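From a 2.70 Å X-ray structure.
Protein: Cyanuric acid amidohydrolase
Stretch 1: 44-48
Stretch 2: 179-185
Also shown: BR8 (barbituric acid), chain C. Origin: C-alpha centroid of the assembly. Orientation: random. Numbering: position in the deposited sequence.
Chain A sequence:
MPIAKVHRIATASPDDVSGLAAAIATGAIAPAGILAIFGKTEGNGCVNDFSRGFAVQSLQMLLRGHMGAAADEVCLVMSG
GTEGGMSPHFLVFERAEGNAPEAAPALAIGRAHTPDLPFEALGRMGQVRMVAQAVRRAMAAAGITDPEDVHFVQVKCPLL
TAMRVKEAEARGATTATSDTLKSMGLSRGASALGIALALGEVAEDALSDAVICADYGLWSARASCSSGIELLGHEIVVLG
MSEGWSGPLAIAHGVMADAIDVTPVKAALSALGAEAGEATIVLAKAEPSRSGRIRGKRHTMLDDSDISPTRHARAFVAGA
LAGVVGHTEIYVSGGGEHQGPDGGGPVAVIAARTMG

Stretch 1, residues 44-48: NGCVN
Stretch 2 179-185: DTLKSMG

No hydrogen bond crosses between these two stretches; what joins them is largely one methyl group, the CE of selenomethionine Met184, set against the backbone and side chains of a loop at least 133 residues away in sequence. Met184 CE lies 3.2 Å from Val47 N and 3.4 Å from Cys46 C, so it rests over the peptide link joining Cys46 to Val47. The same methyl meets both flanking side chains, at 3.5 Å from Cys46 CB and 3.3 Å from Val47 CG2. These are apolar contacts, tight ones, and together the two stretches bury 214 Å².

Stretch 1 has no regular helix or strand. Asn44 (phi/psi -88/-4) leads into Gly45 at 71/13, a positive phi that favours glycine; Cys46 is extended at -117/-136, Val47 turns back at -75/-57, and Asn48 ends at -87/61. The loop is braced from within by Asn44, chi1 p and chi2 17°: its OD1 accepts from Cys46 N at 2.8 Å, and its ND2 donates to Asn48 OD1 at 3.0 Å, with Asn48 also p, chi2 -21°. These two bonds tie Asn44 to Cys46 and Asn48 within the loop, while Val47 points its CB toward the other stretch.

Stretch 2 enters a helix after Asp179 (-79/118), the N-cap. With chi1 t and chi2 -31°, its OD1 accepts from Lys182 N at 3.2 Å and, weakly, from Leu181 N at 2.9 Å, occupying amides that the first turn leaves without backbone acceptors. From Thr180 through Gly185, phi stays between -59° and -71° and psi between -29° (Ser183) and -44° (Gly185). Ser183 N donates to Asp179 O at 2.9 Å, and Ser183 OG, chi1 p, returns to Thr180 O at 2.6 Å.

In register, Val47 CA and Leu181 CA are nearest, 6.2 Å apart. Val47, chi1 t, sends CG2 to the helix start, 3.6 Å from Thr180 OG1 and 3.9 Å from Leu181 N. Thr180, chi1 p, points toward the loop; its hydroxyl is hydrogen-bonded elsewhere in the structure, and the valine methyl packs beside it. Thr180 and Met184, four residues apart, both direct CB at the loop, whereas Lys182 points away. Met184 reaches across with chi1 m, chi2 t and chi3 -94°, its SE 4.3 Å from Gly45 O. That carbonyl also approaches the barbituric acid, Gly45 O to C2 at 3.3 Å, placing this packing beside the bound ligand.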

# COMPACT_ATOMS: atom_id res chain seq x y z
N ASN A 44 -6.68 -4.34 7.16
CA ASN A 44 -6.96 -3.51 5.98
C ASN A 44 -8.38 -3.64 5.50
O ASN A 44 -8.79 -2.93 4.57
CB ASN A 44 -5.98 -3.82 4.84
CG ASN A 44 -6.05 -5.24 4.34
OD1 ASN A 44 -7.00 -5.97 4.60
ND2 ASN A 44 -5.03 -5.64 3.59
N GLY A 45 -9.14 -4.52 6.15
CA GLY A 45 -10.54 -4.73 5.82
C GLY A 45 -10.77 -5.44 4.49
O GLY A 45 -11.89 -5.46 4.00
N CYS A 46 -9.74 -6.02 3.90
CA CYS A 46 -9.95 -6.67 2.61
C CYS A 46 -9.68 -8.16 2.69
O CYS A 46 -10.14 -8.83 3.64
CB CYS A 46 -9.10 -5.99 1.54
SG CYS A 46 -9.53 -4.20 1.37
N VAL A 47 -8.98 -8.74 1.72
CA VAL A 47 -8.90 -10.19 1.73
C VAL A 47 -7.96 -10.69 2.82
O VAL A 47 -8.37 -11.48 3.67
CB VAL A 47 -8.47 -10.77 0.40
CG1 VAL A 47 -8.30 -12.27 0.56
CG2 VAL A 47 -9.49 -10.46 -0.68
N ASN A 48 -6.71 -10.24 2.76
CA ASN A 48 -5.67 -10.64 3.72
C ASN A 48 -5.65 -9.77 4.95
O ASN A 48 -4.67 -9.09 5.24
CB ASN A 48 -4.31 -10.60 3.04
CG ASN A 48 -3.97 -9.21 2.50
OD1 ASN A 48 -4.85 -8.36 2.28
ND2 ASN A 48 -2.70 -8.99 2.24
N ASP A 179 -11.40 -13.39 -8.93
CA ASP A 179 -10.81 -12.21 -8.28
C ASP A 179 -11.26 -12.23 -6.81
O ASP A 179 -12.46 -12.16 -6.51
CB ASP A 179 -11.22 -10.91 -9.01
CG ASP A 179 -10.54 -9.62 -8.43
OD1 ASP A 179 -10.26 -9.57 -7.21
OD2 ASP A 179 -10.31 -8.64 -9.19
N THR A 180 -10.29 -12.33 -5.91
CA THR A 180 -10.64 -12.52 -4.51
C THR A 180 -11.26 -11.24 -3.95
O THR A 180 -12.20 -11.29 -3.18
CB THR A 180 -9.41 -12.99 -3.66
OG1 THR A 180 -8.37 -12.00 -3.69
CG2 THR A 180 -8.86 -14.32 -4.17
N LEU A 181 -10.77 -10.08 -4.35
CA LEU A 181 -11.34 -8.84 -3.83
C LEU A 181 -12.75 -8.68 -4.40
O LEU A 181 -13.64 -8.16 -3.72
CB LEU A 181 -10.46 -7.63 -4.16
CG LEU A 181 -10.96 -6.21 -3.89
CD1 LEU A 181 -11.31 -6.05 -2.46
CD2 LEU A 181 -9.94 -5.16 -4.24
N LYS A 182 -12.96 -9.13 -5.64
CA LYS A 182 -14.29 -9.08 -6.23
C LYS A 182 -15.25 -10.01 -5.47
O LYS A 182 -16.43 -9.68 -5.26
CB LYS A 182 -14.21 -9.42 -7.71
CG LYS A 182 -15.54 -9.58 -8.43
CD LYS A 182 -16.26 -8.26 -8.66
CE LYS A 182 -17.39 -8.41 -9.70
NZ LYS A 182 -18.25 -7.18 -9.87
N SER A 183 -14.75 -11.15 -5.02
CA SER A 183 -15.60 -12.10 -4.32
C SER A 183 -16.20 -11.46 -3.05
O SER A 183 -17.32 -11.83 -2.64
CB SER A 183 -14.84 -13.37 -3.95
OG SER A 183 -13.96 -13.16 -2.87
N MSE A 184 -15.49 -10.51 -2.45
CA MSE A 184 -16.01 -9.83 -1.26
C MSE A 184 -17.22 -8.98 -1.63
O MSE A 184 -18.21 -8.91 -0.88
CB MSE A 184 -14.95 -8.95 -0.60
CG MSE A 184 -13.77 -9.71 -0.07
SE MSE A 184 -12.72 -8.56 1.08
CE MSE A 184 -11.42 -7.89 -0.17
N GLY A 185 -17.14 -8.34 -2.79
CA GLY A 185 -18.27 -7.54 -3.24
C GLY A 185 -19.47 -8.43 -3.55
O GLY A 185 -20.60 -8.11 -3.15
N1 BR8 C . -14.89 -6.54 5.39
C2 BR8 C . -14.20 -5.88 6.35
O2 BR8 C . -13.41 -6.52 7.02
N3 BR8 C . -14.39 -4.55 6.55
C4 BR8 C . -15.30 -3.80 5.76
O4 BR8 C . -15.44 -2.59 5.96
C5 BR8 C . -16.18 -4.43 4.67
C6 BR8 C . -15.83 -5.91 4.58
O8 BR8 C . -16.39 -6.59 3.76